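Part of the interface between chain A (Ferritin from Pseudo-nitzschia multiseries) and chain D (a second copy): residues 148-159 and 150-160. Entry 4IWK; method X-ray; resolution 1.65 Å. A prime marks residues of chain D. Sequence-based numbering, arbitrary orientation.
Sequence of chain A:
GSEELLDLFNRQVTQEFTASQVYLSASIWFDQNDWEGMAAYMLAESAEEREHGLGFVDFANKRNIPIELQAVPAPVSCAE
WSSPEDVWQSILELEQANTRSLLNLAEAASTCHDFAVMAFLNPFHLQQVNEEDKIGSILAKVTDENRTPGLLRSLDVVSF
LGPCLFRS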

# COMPACT_ATOMS: atom_id res chain seq x y z
N THR A 148 10.92 -37.90 41.47
CA THR A 148 9.82 -37.43 42.35
C THR A 148 8.51 -37.81 41.62
O THR A 148 8.29 -37.53 40.44
CB THR A 148 9.96 -35.90 42.50
OG1 THR A 148 11.06 -35.66 43.41
CG2 THR A 148 8.70 -35.31 43.15
N PRO A 149 7.58 -38.47 42.35
CA PRO A 149 6.35 -38.97 41.73
C PRO A 149 5.56 -37.88 41.05
O PRO A 149 5.35 -36.86 41.62
CB PRO A 149 5.55 -39.44 42.96
CG PRO A 149 6.62 -39.90 43.86
CD PRO A 149 7.76 -38.94 43.72
N GLY A 150 5.18 -38.09 39.80
CA GLY A 150 4.36 -37.17 39.05
C GLY A 150 5.13 -36.04 38.35
O GLY A 150 4.66 -35.37 37.49
N LEU A 151 6.39 -35.86 38.76
CA LEU A 151 7.14 -34.67 38.24
C LEU A 151 7.46 -34.83 36.77
O LEU A 151 7.37 -33.86 36.04
CB LEU A 151 8.44 -34.47 39.07
CG LEU A 151 9.28 -33.29 38.59
CD1 LEU A 151 8.45 -31.98 38.81
CD2 LEU A 151 10.51 -33.25 39.56
N LEU A 152 7.82 -36.04 36.32
CA LEU A 152 8.12 -36.24 34.88
C LEU A 152 6.90 -35.90 33.97
O LEU A 152 7.07 -35.38 32.84
CB LEU A 152 8.55 -37.70 34.71
CG LEU A 152 8.92 -38.05 33.27
CD1 LEU A 152 10.22 -37.30 32.89
CD2 LEU A 152 9.18 -39.55 33.27
N ARG A 153 5.67 -36.08 34.50
CA ARG A 153 4.46 -35.87 33.75
C ARG A 153 4.40 -34.40 33.55
O ARG A 153 4.09 -33.89 32.46
CB ARG A 153 3.26 -36.40 34.67
CG ARG A 153 2.02 -36.71 34.04
CD ARG A 153 2.11 -37.78 33.04
NE ARG A 153 1.93 -39.09 33.61
CZ ARG A 153 1.51 -40.10 32.83
NH1 ARG A 153 1.34 -39.85 31.55
NH2 ARG A 153 1.34 -41.32 33.31
N SER A 154 4.81 -33.64 34.55
CA SER A 154 4.69 -32.20 34.39
C SER A 154 5.62 -31.71 33.32
O SER A 154 5.40 -30.67 32.73
CB SER A 154 4.78 -31.42 35.72
OG SER A 154 6.09 -31.49 36.28
N LEU A 155 6.58 -32.51 32.91
CA LEU A 155 7.45 -32.09 31.86
C LEU A 155 7.21 -32.65 30.37
O LEU A 155 7.67 -32.09 29.38
CB LEU A 155 8.88 -32.13 32.39
CG LEU A 155 9.20 -31.27 33.67
CD1 LEU A 155 9.63 -29.87 33.28
CD2 LEU A 155 8.08 -31.23 34.76
N ASP A 156 6.42 -33.72 30.22
CA ASP A 156 5.79 -34.08 28.97
C ASP A 156 4.82 -32.94 28.57
O ASP A 156 4.82 -32.47 27.42
CB ASP A 156 4.98 -35.33 29.20
CG ASP A 156 4.38 -35.92 27.90
OD1 ASP A 156 5.09 -36.49 27.09
OD2 ASP A 156 3.19 -35.76 27.65
N VAL A 157 3.98 -32.54 29.55
CA VAL A 157 3.04 -31.39 29.42
C VAL A 157 3.77 -30.10 29.01
O VAL A 157 3.39 -29.51 28.02
CB VAL A 157 2.20 -31.19 30.72
CG1 VAL A 157 1.50 -29.85 30.71
CG2 VAL A 157 1.21 -32.36 30.92
N VAL A 158 4.81 -29.68 29.75
CA VAL A 158 5.63 -28.49 29.40
C VAL A 158 6.44 -28.62 28.10
O VAL A 158 5.93 -28.25 27.04
CB VAL A 158 6.39 -27.85 30.64
CG1 VAL A 158 7.92 -27.80 30.47
CG2 VAL A 158 5.85 -26.45 30.95
N SER A 159 7.66 -29.15 28.15
CA SER A 159 8.48 -29.41 26.95
C SER A 159 7.86 -30.55 26.11
O SER A 159 7.18 -31.41 26.65
CB SER A 159 9.87 -29.80 27.41
OG SER A 159 10.00 -29.51 28.80
N GLY D 150 0.95 -30.51 46.13
CA GLY D 150 1.22 -29.28 45.50
C GLY D 150 1.42 -29.39 43.98
O GLY D 150 1.22 -28.43 43.26
N LEU D 151 1.93 -30.52 43.45
CA LEU D 151 2.40 -30.56 42.07
C LEU D 151 1.22 -30.44 41.06
O LEU D 151 1.33 -29.75 40.03
CB LEU D 151 3.19 -31.88 41.89
CG LEU D 151 3.65 -32.15 40.47
CD1 LEU D 151 4.68 -31.09 40.06
CD2 LEU D 151 4.30 -33.56 40.45
N LEU D 152 0.07 -31.04 41.42
CA LEU D 152 -1.09 -30.94 40.48
C LEU D 152 -1.48 -29.42 40.31
O LEU D 152 -1.88 -29.02 39.22
CB LEU D 152 -2.26 -31.76 41.06
CG LEU D 152 -3.45 -31.66 40.15
CD1 LEU D 152 -3.20 -32.40 38.85
CD2 LEU D 152 -4.55 -32.37 40.94
N ARG D 153 -1.39 -28.60 41.37
CA ARG D 153 -1.72 -27.20 41.30
C ARG D 153 -0.79 -26.56 40.30
O ARG D 153 -1.18 -25.69 39.47
CB ARG D 153 -1.55 -26.66 42.78
CG ARG D 153 -2.16 -25.35 43.05
CD ARG D 153 -3.67 -25.42 43.05
NE ARG D 153 -4.19 -25.97 44.24
CZ ARG D 153 -5.44 -25.80 44.64
NH1 ARG D 153 -6.24 -25.11 43.87
NH2 ARG D 153 -5.87 -26.41 45.69
N SER D 154 0.47 -27.00 40.19
CA SER D 154 1.15 -26.60 38.90
C SER D 154 0.66 -26.98 37.46
O SER D 154 0.88 -26.16 36.59
CB SER D 154 2.68 -26.59 39.03
OG SER D 154 3.15 -27.58 39.93
N LEU D 155 -0.06 -28.07 37.20
CA LEU D 155 -0.80 -28.34 35.92
C LEU D 155 -1.98 -27.40 35.66
O LEU D 155 -2.32 -27.10 34.51
CB LEU D 155 -1.41 -29.77 35.87
CG LEU D 155 -2.27 -30.36 34.69
CD1 LEU D 155 -1.41 -30.57 33.41
CD2 LEU D 155 -3.08 -31.65 35.00
N ASP D 156 -2.68 -27.03 36.72
CA ASP D 156 -3.81 -26.18 36.54
C ASP D 156 -3.31 -24.84 36.00
O ASP D 156 -3.86 -24.33 35.05
CB ASP D 156 -4.51 -25.92 37.86
CG ASP D 156 -5.88 -25.18 37.67
OD1 ASP D 156 -6.76 -25.83 37.15
OD2 ASP D 156 -5.98 -23.96 37.97
N VAL D 157 -2.29 -24.29 36.67
CA VAL D 157 -1.97 -22.88 36.52
C VAL D 157 -1.23 -22.71 35.17
O VAL D 157 -1.37 -21.68 34.56
CB VAL D 157 -1.28 -22.27 37.80
CG1 VAL D 157 -1.85 -22.87 39.11
CG2 VAL D 157 0.22 -22.40 37.72
N VAL D 158 -0.54 -23.77 34.71
CA VAL D 158 0.30 -23.84 33.48
C VAL D 158 -0.39 -24.33 32.18
O VAL D 158 -0.38 -23.59 31.21
CB VAL D 158 1.64 -24.63 33.76
CG1 VAL D 158 2.33 -25.09 32.47
CG2 VAL D 158 2.58 -23.80 34.66
N SER D 159 -0.95 -25.55 32.13
CA SER D 159 -1.84 -25.95 31.01
C SER D 159 -3.27 -25.56 31.40
O SER D 159 -3.47 -24.97 32.45
CB SER D 159 -1.77 -27.44 30.73
OG SER D 159 -0.55 -27.95 31.20
N PHE D 160 -4.26 -25.90 30.58
CA PHE D 160 -5.65 -25.47 30.85
C PHE D 160 -5.90 -23.97 30.60
O PHE D 160 -5.33 -23.13 31.28
CB PHE D 160 -6.11 -25.87 32.28
CG PHE D 160 -6.36 -27.34 32.42
CD1 PHE D 160 -5.59 -28.12 33.29
CD2 PHE D 160 -7.33 -27.97 31.63
CE1 PHE D 160 -5.79 -29.50 33.39
CE2 PHE D 160 -7.52 -29.37 31.72
CZ PHE D 160 -6.75 -30.13 32.59

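The two stretches are copies of one sequence, and each carries a short helix. The helices run nearly parallel, with 10° between their N-to-C directions and 10.3 Å between their axes at closest approach. Together they bury 296 Å². No hydrogen bond crosses the contact, so what joins these stretches is apolar packing.

Gly150′ takes no part. Its positive phi, 91°, suits glycine. At these backbone angles a CB would be jammed against the carbonyl oxygen of the residue before.

Leu151′ is the centre of the contact. It has 86 Å² covered by the other stretch, more than any other residue here. Its CA-to-CB bond points toward chain A, and chi1 and chi2 are t and p. CD2 of Leu151′ lies against the backbone at the start of the chain A helix. It is 3.4 Å from C of Gly150, 3.5 Å from N of Leu151 and 3.7 Å from O of Pro149. Gly150 has no side chain, which leaves room for this methyl: an ideal CB on Gly150 would sit 3.2 Å from CD2 of Leu151′, a tight fit. CD1 of Leu151′ meets CD1 of Leu151 at 4.1 Å, so the two equivalent leucines touch. CD1 of Leu151′ is also 4.1 Å from OG of Ser154. That hydroxyl donates a hydrogen bond to O of Leu151 in its own helix, at 2.7 Å from OG to O, so it can face a methyl group with its proton already used.

Leu152′ and Arg153′ are out of reach of chain A. Ser154′ points toward chain A but makes no contact. Its OG donates to O of Leu151′ at 2.8 Å, repeating the bond in the other copy.

Leu155′ starts sideways, but its end comes nearer. Its CD1 packs on CG2 of Val157 at 4.0 Å. The backbones are close here too, with CA of Ser154 6.9 Å from CA of Leu155′. Asp156′ and Val157′ lie out of reach.

Val158′ points toward chain A. Its CG1 is 4.1 Å from CG2 of Val158. Both valines are exposed and poorly ordered, so this apolar contact is less well defined than those of the leucines.

Ser159′ is the first residue to leave helical phi/psi. Its OG is modelled 2.8 Å from CG1 of Val157. This is a clash, and Ser159′ is poorly ordered, so the distance supports no interaction. Phe160′ does not reach chain A.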